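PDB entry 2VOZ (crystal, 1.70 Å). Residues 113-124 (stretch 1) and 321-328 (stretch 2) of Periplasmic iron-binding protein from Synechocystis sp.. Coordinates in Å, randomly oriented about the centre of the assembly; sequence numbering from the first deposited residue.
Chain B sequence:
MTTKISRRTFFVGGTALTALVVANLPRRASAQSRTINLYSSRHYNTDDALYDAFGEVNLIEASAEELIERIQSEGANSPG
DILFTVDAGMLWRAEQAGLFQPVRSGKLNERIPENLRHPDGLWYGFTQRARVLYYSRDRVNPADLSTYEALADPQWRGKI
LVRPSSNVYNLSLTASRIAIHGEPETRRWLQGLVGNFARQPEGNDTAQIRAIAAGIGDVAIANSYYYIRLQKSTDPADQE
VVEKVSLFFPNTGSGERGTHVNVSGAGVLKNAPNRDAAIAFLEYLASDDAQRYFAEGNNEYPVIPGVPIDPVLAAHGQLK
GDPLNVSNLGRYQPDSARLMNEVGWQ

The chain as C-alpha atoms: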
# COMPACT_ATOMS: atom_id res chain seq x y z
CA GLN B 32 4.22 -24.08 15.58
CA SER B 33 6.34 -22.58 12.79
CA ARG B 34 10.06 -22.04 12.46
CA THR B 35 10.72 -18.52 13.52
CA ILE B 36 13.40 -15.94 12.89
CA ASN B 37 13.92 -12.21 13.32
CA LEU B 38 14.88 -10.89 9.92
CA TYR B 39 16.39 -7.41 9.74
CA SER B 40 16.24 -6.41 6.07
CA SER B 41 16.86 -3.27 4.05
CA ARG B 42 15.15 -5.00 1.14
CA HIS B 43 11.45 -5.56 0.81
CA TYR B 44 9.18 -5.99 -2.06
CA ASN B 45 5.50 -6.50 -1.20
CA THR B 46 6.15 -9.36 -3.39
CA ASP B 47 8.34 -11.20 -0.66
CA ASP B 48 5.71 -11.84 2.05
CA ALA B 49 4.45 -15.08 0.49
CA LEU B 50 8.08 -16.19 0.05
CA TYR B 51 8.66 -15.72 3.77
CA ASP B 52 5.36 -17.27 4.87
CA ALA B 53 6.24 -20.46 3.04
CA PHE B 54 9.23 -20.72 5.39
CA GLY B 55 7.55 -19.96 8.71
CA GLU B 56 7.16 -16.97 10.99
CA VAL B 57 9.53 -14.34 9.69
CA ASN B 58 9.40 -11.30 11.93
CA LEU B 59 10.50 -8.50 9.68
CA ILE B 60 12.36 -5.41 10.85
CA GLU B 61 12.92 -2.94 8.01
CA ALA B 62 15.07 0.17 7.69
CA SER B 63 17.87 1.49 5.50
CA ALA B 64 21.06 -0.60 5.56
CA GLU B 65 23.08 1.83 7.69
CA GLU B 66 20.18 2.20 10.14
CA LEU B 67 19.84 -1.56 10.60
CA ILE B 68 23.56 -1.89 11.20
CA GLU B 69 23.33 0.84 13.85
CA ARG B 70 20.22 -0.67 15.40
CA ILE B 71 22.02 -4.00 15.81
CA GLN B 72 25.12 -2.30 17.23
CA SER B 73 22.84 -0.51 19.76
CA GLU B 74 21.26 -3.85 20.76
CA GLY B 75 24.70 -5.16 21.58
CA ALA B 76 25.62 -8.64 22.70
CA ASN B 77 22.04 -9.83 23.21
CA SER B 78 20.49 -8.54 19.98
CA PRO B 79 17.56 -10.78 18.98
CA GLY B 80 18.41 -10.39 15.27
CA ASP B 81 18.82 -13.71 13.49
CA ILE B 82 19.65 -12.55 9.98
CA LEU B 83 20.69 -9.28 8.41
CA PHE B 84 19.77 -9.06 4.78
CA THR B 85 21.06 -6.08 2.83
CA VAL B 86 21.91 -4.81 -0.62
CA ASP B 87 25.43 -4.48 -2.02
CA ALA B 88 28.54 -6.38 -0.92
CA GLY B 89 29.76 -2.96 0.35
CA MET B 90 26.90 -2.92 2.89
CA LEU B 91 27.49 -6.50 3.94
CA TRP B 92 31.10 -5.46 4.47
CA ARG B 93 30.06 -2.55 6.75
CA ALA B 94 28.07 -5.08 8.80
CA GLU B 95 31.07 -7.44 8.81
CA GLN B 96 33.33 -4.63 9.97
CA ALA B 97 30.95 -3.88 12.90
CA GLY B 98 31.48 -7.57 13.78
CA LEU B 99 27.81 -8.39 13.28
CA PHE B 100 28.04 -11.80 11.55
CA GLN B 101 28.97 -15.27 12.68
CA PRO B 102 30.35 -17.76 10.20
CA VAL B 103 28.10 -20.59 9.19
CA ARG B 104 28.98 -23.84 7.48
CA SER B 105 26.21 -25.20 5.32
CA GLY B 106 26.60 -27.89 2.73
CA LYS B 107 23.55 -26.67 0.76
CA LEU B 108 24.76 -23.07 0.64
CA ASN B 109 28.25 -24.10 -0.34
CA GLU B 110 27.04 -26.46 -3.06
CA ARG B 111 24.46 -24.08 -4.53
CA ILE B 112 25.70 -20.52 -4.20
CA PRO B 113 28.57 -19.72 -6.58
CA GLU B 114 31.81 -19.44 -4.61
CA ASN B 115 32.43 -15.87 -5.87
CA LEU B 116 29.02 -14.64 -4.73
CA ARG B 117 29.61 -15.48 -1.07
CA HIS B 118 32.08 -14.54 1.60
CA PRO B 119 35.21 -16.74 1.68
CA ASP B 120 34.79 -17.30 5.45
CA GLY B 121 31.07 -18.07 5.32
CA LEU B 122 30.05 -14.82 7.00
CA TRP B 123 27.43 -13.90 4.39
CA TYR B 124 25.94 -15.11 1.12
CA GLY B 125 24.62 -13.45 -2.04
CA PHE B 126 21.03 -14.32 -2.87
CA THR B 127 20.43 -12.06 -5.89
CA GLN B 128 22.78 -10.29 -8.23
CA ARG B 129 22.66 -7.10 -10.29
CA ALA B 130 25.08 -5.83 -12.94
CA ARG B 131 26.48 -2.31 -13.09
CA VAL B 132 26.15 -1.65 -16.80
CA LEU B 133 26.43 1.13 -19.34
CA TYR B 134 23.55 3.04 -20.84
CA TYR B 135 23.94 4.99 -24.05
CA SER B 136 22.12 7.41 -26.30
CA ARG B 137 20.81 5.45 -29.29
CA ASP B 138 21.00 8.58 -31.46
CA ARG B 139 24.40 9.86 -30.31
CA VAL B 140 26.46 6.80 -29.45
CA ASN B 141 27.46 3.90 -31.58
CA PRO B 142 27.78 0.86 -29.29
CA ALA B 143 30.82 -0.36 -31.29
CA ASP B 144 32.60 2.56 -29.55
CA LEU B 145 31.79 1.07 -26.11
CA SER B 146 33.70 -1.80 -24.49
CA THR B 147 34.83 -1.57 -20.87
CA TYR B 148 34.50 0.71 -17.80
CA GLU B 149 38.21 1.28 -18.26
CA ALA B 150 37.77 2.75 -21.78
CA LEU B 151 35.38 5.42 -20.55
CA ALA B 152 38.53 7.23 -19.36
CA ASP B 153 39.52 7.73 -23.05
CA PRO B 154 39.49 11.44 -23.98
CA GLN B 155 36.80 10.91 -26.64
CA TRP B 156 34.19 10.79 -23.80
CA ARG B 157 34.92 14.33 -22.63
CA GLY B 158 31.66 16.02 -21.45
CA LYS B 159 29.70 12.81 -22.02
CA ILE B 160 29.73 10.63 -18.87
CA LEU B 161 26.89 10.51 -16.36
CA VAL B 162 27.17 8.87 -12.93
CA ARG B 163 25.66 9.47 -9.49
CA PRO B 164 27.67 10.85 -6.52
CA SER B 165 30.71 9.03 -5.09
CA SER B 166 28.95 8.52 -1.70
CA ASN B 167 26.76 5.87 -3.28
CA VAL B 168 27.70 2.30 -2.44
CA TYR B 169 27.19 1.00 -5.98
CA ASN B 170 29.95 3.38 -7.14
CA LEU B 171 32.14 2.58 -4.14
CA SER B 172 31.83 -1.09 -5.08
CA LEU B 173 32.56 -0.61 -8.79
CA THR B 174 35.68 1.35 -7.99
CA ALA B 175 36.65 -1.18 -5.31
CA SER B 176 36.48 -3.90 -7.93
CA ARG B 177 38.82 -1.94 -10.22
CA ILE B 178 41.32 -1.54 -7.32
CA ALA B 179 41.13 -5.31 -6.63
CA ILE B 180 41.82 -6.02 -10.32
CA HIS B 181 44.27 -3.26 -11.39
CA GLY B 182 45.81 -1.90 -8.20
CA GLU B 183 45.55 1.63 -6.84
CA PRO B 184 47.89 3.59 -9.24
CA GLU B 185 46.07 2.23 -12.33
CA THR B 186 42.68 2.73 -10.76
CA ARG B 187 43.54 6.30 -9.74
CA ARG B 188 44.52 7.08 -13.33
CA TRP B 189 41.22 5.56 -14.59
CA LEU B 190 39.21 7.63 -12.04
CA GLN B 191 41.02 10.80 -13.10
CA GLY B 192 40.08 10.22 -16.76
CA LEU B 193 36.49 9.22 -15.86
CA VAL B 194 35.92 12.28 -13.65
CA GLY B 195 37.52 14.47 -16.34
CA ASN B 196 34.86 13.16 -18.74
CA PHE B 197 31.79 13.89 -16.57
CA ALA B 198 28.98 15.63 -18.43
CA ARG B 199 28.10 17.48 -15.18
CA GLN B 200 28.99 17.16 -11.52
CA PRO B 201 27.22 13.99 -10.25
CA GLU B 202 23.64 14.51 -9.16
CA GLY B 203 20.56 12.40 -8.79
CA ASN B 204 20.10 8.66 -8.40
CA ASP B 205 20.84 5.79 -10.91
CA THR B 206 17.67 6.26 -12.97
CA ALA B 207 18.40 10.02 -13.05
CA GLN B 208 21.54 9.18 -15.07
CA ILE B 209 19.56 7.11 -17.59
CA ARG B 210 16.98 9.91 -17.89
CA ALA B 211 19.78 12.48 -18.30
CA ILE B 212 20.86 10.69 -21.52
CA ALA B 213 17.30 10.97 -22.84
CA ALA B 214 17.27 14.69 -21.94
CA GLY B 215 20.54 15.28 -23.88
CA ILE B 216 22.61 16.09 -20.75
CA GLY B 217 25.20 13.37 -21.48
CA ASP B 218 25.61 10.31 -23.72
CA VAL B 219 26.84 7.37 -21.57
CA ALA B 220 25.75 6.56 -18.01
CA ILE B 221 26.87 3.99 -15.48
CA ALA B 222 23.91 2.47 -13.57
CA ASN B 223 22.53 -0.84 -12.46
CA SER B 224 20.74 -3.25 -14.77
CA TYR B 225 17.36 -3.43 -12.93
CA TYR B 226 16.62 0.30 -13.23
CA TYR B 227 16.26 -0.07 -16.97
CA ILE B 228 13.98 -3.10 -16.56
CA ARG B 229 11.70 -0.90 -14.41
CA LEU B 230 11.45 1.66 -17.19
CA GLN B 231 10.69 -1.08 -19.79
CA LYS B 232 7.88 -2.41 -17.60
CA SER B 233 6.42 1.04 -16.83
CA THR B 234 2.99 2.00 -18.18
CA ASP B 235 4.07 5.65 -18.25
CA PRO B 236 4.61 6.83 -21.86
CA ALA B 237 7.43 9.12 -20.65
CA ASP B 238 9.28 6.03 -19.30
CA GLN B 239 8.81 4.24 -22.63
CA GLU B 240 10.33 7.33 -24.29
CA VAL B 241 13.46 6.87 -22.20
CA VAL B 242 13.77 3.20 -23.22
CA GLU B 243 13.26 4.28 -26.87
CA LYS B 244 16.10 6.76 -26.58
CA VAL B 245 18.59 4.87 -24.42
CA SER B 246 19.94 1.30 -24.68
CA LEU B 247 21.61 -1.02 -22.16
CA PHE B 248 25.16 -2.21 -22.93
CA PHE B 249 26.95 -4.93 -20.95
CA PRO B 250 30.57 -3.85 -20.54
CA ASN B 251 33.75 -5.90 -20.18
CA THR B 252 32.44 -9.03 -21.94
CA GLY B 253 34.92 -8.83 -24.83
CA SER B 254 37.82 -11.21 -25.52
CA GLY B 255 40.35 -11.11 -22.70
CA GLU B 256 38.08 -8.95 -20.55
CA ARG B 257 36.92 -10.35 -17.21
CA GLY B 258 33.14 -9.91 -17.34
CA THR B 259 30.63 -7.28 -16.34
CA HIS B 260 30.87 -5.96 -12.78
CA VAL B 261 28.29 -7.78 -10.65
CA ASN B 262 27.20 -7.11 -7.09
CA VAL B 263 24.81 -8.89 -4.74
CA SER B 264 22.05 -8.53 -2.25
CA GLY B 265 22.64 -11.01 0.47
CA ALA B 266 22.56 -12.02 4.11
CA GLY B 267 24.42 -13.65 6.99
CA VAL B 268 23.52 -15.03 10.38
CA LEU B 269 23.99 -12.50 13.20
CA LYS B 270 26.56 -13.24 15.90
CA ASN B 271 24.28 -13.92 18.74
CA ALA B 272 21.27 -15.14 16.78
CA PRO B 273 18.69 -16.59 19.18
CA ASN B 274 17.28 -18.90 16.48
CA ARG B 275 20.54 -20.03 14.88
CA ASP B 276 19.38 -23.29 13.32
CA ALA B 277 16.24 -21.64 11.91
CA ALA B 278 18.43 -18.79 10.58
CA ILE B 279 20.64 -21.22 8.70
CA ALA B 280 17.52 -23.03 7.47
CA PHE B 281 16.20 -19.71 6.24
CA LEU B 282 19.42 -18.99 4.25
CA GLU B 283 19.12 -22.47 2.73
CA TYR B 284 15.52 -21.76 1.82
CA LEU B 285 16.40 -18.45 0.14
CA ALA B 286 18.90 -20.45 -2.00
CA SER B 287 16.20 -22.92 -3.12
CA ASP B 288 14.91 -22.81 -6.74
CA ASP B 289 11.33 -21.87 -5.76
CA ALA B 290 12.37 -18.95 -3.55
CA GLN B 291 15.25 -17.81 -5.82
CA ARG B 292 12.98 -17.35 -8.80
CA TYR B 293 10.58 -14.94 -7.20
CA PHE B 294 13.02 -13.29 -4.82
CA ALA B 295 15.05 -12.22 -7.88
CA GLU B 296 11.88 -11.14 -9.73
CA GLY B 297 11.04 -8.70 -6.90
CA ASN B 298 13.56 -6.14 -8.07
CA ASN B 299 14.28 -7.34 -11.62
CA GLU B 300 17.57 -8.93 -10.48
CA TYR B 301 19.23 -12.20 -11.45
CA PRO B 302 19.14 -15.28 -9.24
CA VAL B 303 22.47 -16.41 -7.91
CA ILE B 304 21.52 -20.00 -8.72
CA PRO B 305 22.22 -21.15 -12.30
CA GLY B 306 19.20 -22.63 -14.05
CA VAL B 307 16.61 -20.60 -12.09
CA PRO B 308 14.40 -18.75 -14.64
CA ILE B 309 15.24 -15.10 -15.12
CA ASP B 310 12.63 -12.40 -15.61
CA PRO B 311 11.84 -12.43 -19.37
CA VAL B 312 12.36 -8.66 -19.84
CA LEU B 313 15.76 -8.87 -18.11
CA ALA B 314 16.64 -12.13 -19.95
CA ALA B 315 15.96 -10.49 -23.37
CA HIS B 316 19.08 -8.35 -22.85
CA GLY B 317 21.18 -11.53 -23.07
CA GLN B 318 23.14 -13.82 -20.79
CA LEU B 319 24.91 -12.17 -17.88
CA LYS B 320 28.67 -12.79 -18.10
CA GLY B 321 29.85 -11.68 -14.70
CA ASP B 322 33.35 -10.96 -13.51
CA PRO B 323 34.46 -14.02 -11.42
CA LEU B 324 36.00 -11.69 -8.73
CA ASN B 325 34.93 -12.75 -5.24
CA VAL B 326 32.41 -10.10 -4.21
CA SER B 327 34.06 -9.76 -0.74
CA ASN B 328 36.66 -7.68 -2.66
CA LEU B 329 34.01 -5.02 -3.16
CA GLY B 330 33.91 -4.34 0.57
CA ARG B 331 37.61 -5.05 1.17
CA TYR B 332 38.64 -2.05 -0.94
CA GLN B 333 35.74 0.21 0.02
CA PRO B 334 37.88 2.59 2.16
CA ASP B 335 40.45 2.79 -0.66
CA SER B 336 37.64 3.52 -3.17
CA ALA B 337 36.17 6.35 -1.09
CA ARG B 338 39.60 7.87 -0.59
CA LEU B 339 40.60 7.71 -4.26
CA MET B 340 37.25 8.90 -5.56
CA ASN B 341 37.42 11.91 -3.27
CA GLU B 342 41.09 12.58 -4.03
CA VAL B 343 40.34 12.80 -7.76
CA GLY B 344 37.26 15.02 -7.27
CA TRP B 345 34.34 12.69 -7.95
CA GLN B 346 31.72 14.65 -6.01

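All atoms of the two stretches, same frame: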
# COMPACT_ATOMS: atom_id res chain seq x y z
N PRO B 113 27.26 -19.84 -5.98
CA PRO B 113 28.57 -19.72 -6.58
C PRO B 113 29.59 -19.21 -5.57
O PRO B 113 29.30 -18.24 -4.84
CB PRO B 113 28.35 -18.68 -7.68
CG PRO B 113 26.99 -18.99 -8.14
CD PRO B 113 26.23 -19.24 -6.87
N GLU B 114 30.76 -19.85 -5.54
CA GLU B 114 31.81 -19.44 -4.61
C GLU B 114 32.10 -17.92 -4.62
O GLU B 114 32.35 -17.34 -3.59
CB GLU B 114 33.10 -20.24 -4.91
CG GLU B 114 34.21 -20.04 -3.89
N ASN B 115 32.06 -17.30 -5.80
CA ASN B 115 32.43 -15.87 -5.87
C ASN B 115 31.33 -14.91 -5.43
O ASN B 115 31.56 -13.70 -5.29
CB ASN B 115 32.95 -15.49 -7.27
CG ASN B 115 31.86 -15.36 -8.28
OD1 ASN B 115 31.14 -16.30 -8.57
ND2 ASN B 115 31.70 -14.15 -8.81
N LEU B 116 30.15 -15.46 -5.17
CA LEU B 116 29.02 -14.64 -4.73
C LEU B 116 28.74 -14.82 -3.24
O LEU B 116 27.66 -14.47 -2.75
CB LEU B 116 27.79 -15.00 -5.55
CG LEU B 116 27.99 -14.79 -7.07
CD1 LEU B 116 26.73 -15.19 -7.75
CD2 LEU B 116 28.39 -13.35 -7.42
N ARG B 117 29.72 -15.35 -2.52
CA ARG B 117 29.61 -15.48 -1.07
C ARG B 117 30.93 -15.22 -0.40
O ARG B 117 31.98 -15.28 -1.03
CB ARG B 117 29.09 -16.86 -0.65
CG ARG B 117 29.77 -18.06 -1.33
CD ARG B 117 29.07 -19.35 -0.89
NE ARG B 117 29.39 -20.52 -1.74
CZ ARG B 117 30.49 -21.24 -1.62
NH1 ARG B 117 31.40 -20.91 -0.71
NH2 ARG B 117 30.71 -22.28 -2.42
N HIS B 118 30.87 -14.89 0.89
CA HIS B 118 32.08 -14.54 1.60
C HIS B 118 32.98 -15.77 1.80
O HIS B 118 32.48 -16.83 2.15
CB HIS B 118 31.69 -13.89 2.94
CG HIS B 118 32.85 -13.32 3.67
ND1 HIS B 118 33.18 -11.98 3.64
CD2 HIS B 118 33.82 -13.93 4.39
CE1 HIS B 118 34.28 -11.79 4.34
NE2 HIS B 118 34.69 -12.96 4.80
N PRO B 119 34.30 -15.61 1.58
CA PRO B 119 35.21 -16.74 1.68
C PRO B 119 35.20 -17.42 3.05
O PRO B 119 35.60 -18.59 3.14
CB PRO B 119 36.58 -16.09 1.40
CG PRO B 119 36.28 -14.90 0.58
CD PRO B 119 35.02 -14.37 1.20
N ASP B 120 34.78 -16.73 4.10
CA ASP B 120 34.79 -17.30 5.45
C ASP B 120 33.40 -17.69 5.91
O ASP B 120 33.19 -18.04 7.09
CB ASP B 120 35.45 -16.33 6.43
CG ASP B 120 36.88 -16.06 6.10
OD1 ASP B 120 37.58 -17.01 5.70
OD2 ASP B 120 37.32 -14.89 6.23
N GLY B 121 32.44 -17.65 4.99
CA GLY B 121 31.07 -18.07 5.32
C GLY B 121 30.27 -17.10 6.17
O GLY B 121 29.28 -17.48 6.79
N LEU B 122 30.69 -15.84 6.18
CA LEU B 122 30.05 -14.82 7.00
C LEU B 122 28.74 -14.33 6.40
O LEU B 122 27.83 -13.93 7.13
CB LEU B 122 31.00 -13.65 7.19
CG LEU B 122 32.19 -13.86 8.14
CD1 LEU B 122 33.08 -12.62 8.13
CD2 LEU B 122 31.68 -14.19 9.53
N TRP B 123 28.67 -14.31 5.07
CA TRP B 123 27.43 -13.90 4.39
C TRP B 123 27.41 -14.43 2.97
O TRP B 123 28.45 -14.90 2.45
CB TRP B 123 27.23 -12.37 4.46
CG TRP B 123 28.41 -11.52 4.01
CD1 TRP B 123 29.25 -10.80 4.82
CD2 TRP B 123 28.87 -11.31 2.66
NE1 TRP B 123 30.19 -10.15 4.07
CE2 TRP B 123 29.98 -10.43 2.74
CE3 TRP B 123 28.45 -11.77 1.40
CZ2 TRP B 123 30.68 -10.01 1.62
CZ3 TRP B 123 29.18 -11.34 0.25
CH2 TRP B 123 30.28 -10.47 0.39
N TYR B 124 26.22 -14.37 2.36
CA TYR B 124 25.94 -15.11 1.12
C TYR B 124 25.11 -14.24 0.20
O TYR B 124 24.15 -13.62 0.65
CB TYR B 124 25.13 -16.39 1.45
CG TYR B 124 25.94 -17.28 2.34
CD1 TYR B 124 25.97 -17.06 3.71
CD2 TYR B 124 26.72 -18.30 1.80
CE1 TYR B 124 26.79 -17.89 4.56
CE2 TYR B 124 27.55 -19.11 2.62
CZ TYR B 124 27.57 -18.90 3.99
OH TYR B 124 28.36 -19.67 4.79
N GLY B 321 29.30 -12.47 -15.80
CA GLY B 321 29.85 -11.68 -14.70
C GLY B 321 31.32 -11.90 -14.48
O GLY B 321 31.82 -13.00 -14.69
N ASP B 322 32.00 -10.86 -14.02
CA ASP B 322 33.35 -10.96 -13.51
C ASP B 322 33.38 -12.00 -12.38
O ASP B 322 32.53 -11.96 -11.48
CB ASP B 322 33.75 -9.57 -13.01
CG ASP B 322 35.22 -9.46 -12.63
OD1 ASP B 322 35.81 -10.42 -12.11
OD2 ASP B 322 35.79 -8.37 -12.86
N PRO B 323 34.34 -12.97 -12.45
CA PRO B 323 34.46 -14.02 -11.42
C PRO B 323 35.08 -13.55 -10.09
O PRO B 323 35.17 -14.34 -9.15
CB PRO B 323 35.35 -15.07 -12.10
CG PRO B 323 36.26 -14.25 -12.99
CD PRO B 323 35.34 -13.14 -13.53
N LEU B 324 35.42 -12.26 -9.98
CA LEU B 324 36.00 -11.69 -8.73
C LEU B 324 35.16 -12.04 -7.51
O LEU B 324 33.93 -11.92 -7.55
CB LEU B 324 36.12 -10.17 -8.86
CG LEU B 324 36.68 -9.40 -7.70
CD1 LEU B 324 38.21 -9.67 -7.71
CD2 LEU B 324 36.43 -7.92 -7.85
N ASN B 325 35.77 -12.47 -6.42
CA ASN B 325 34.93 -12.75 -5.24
C ASN B 325 34.37 -11.42 -4.77
O ASN B 325 35.10 -10.44 -4.64
CB ASN B 325 35.72 -13.47 -4.13
CG ASN B 325 34.85 -13.84 -2.96
OD1 ASN B 325 34.55 -12.98 -2.11
ND2 ASN B 325 34.40 -15.10 -2.90
N VAL B 326 33.06 -11.38 -4.53
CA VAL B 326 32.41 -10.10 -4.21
C VAL B 326 32.85 -9.56 -2.85
O VAL B 326 32.63 -8.37 -2.58
CB VAL B 326 30.88 -10.15 -4.34
CG1 VAL B 326 30.47 -10.42 -5.81
CG2 VAL B 326 30.34 -11.22 -3.39
N SER B 327 33.51 -10.35 -2.01
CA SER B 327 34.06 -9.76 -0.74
C SER B 327 35.11 -8.67 -1.04
O SER B 327 35.37 -7.80 -0.18
CB SER B 327 34.66 -10.82 0.19
OG SER B 327 35.82 -11.38 -0.37
N ASN B 328 35.67 -8.69 -2.25
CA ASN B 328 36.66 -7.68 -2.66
C ASN B 328 36.02 -6.30 -2.75
O ASN B 328 36.68 -5.27 -2.58
CB ASN B 328 37.25 -8.03 -4.02
CG ASN B 328 38.32 -9.08 -3.91
OD1 ASN B 328 39.42 -8.80 -3.39
ND2 ASN B 328 38.00 -10.30 -4.34
O HOH W 1 30.39 -13.76 -11.23

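The best-defined polar link between the two stretches is a backbone hydrogen bond: Val 326 N donates to Asn 115 O over 2.9 Å, with an N-H...O angle of 161°. It lies where the two stretches run closest, the CA atoms of Asn 115 and Asn 325 being 4.0 Å apart. The same carbonyl also receives a CA-H...O contact, Asn 325 CA to Asn 115 O at 3.5 Å with an angle of 141° at the hydrogen.

Asn 325 supplies the second link. With chi1 at -177° (t), its amide reaches stretch 1, and Asn 325 ND2 donates to Arg 117 O at 3.1 Å and 152°. Glu 114 O is also 3.1 Å from Asn 325 ND2, but at a poor angle. The other end of the amide serves its own stretch: Asn 325 OD1 accepts from Ser 327 N at 2.8 Å, a capping bond at the turn leading into the helix, and from Ser 327 OG at 2.7 Å. Asparagine suits this site because one planar group offers a donor across the interface and an acceptor to the backbone beyond it.

Asn 115, with chi1 at 76° (p), contributes from the opposite stretch. Its bond from Asn 115 ND2 to Leu 324 O is weak, since the 168° angle is nearly straight but the distance is 3.4 Å. A water gives firmer support: it accepts from Asn 115 ND2 at 2.8 Å and donates to Asp 322 O, also at 2.8 Å, bridging a pair whose direct separation, Asn 115 ND2 to Asp 322 O, is 3.6 Å.

Around these bonds the packing is largely apolar. Val 326 is buried and its CA-to-CB bond points toward stretch 1. It packs against two neighbours: Val 326 CG1 is 3.9 Å from Leu 116 CD2, and Val 326 CG2 is 3.9 Å from Leu 116 CA and 3.8 Å from Trp 123 CZ3, at the indole edge near the ring plane. Leu 116 starts away from stretch 2, but its end comes nearer. Trp 123 likewise begins sideways and extends its six-membered ring to the contact, bringing Trp 123 CH2 within 4.0 Å of Ser 327 CA.

At the exposed margin, Pro 119 CD approaches Ser 327 OG at 3.5 Å and Asn 325 OD1 at 3.6 Å. The buried His 118 places ND1 3.9 Å from Ser 327 CB. Ser 327 is small enough to sit among these rings. In all, 445 Å² is buried, summed over both sides.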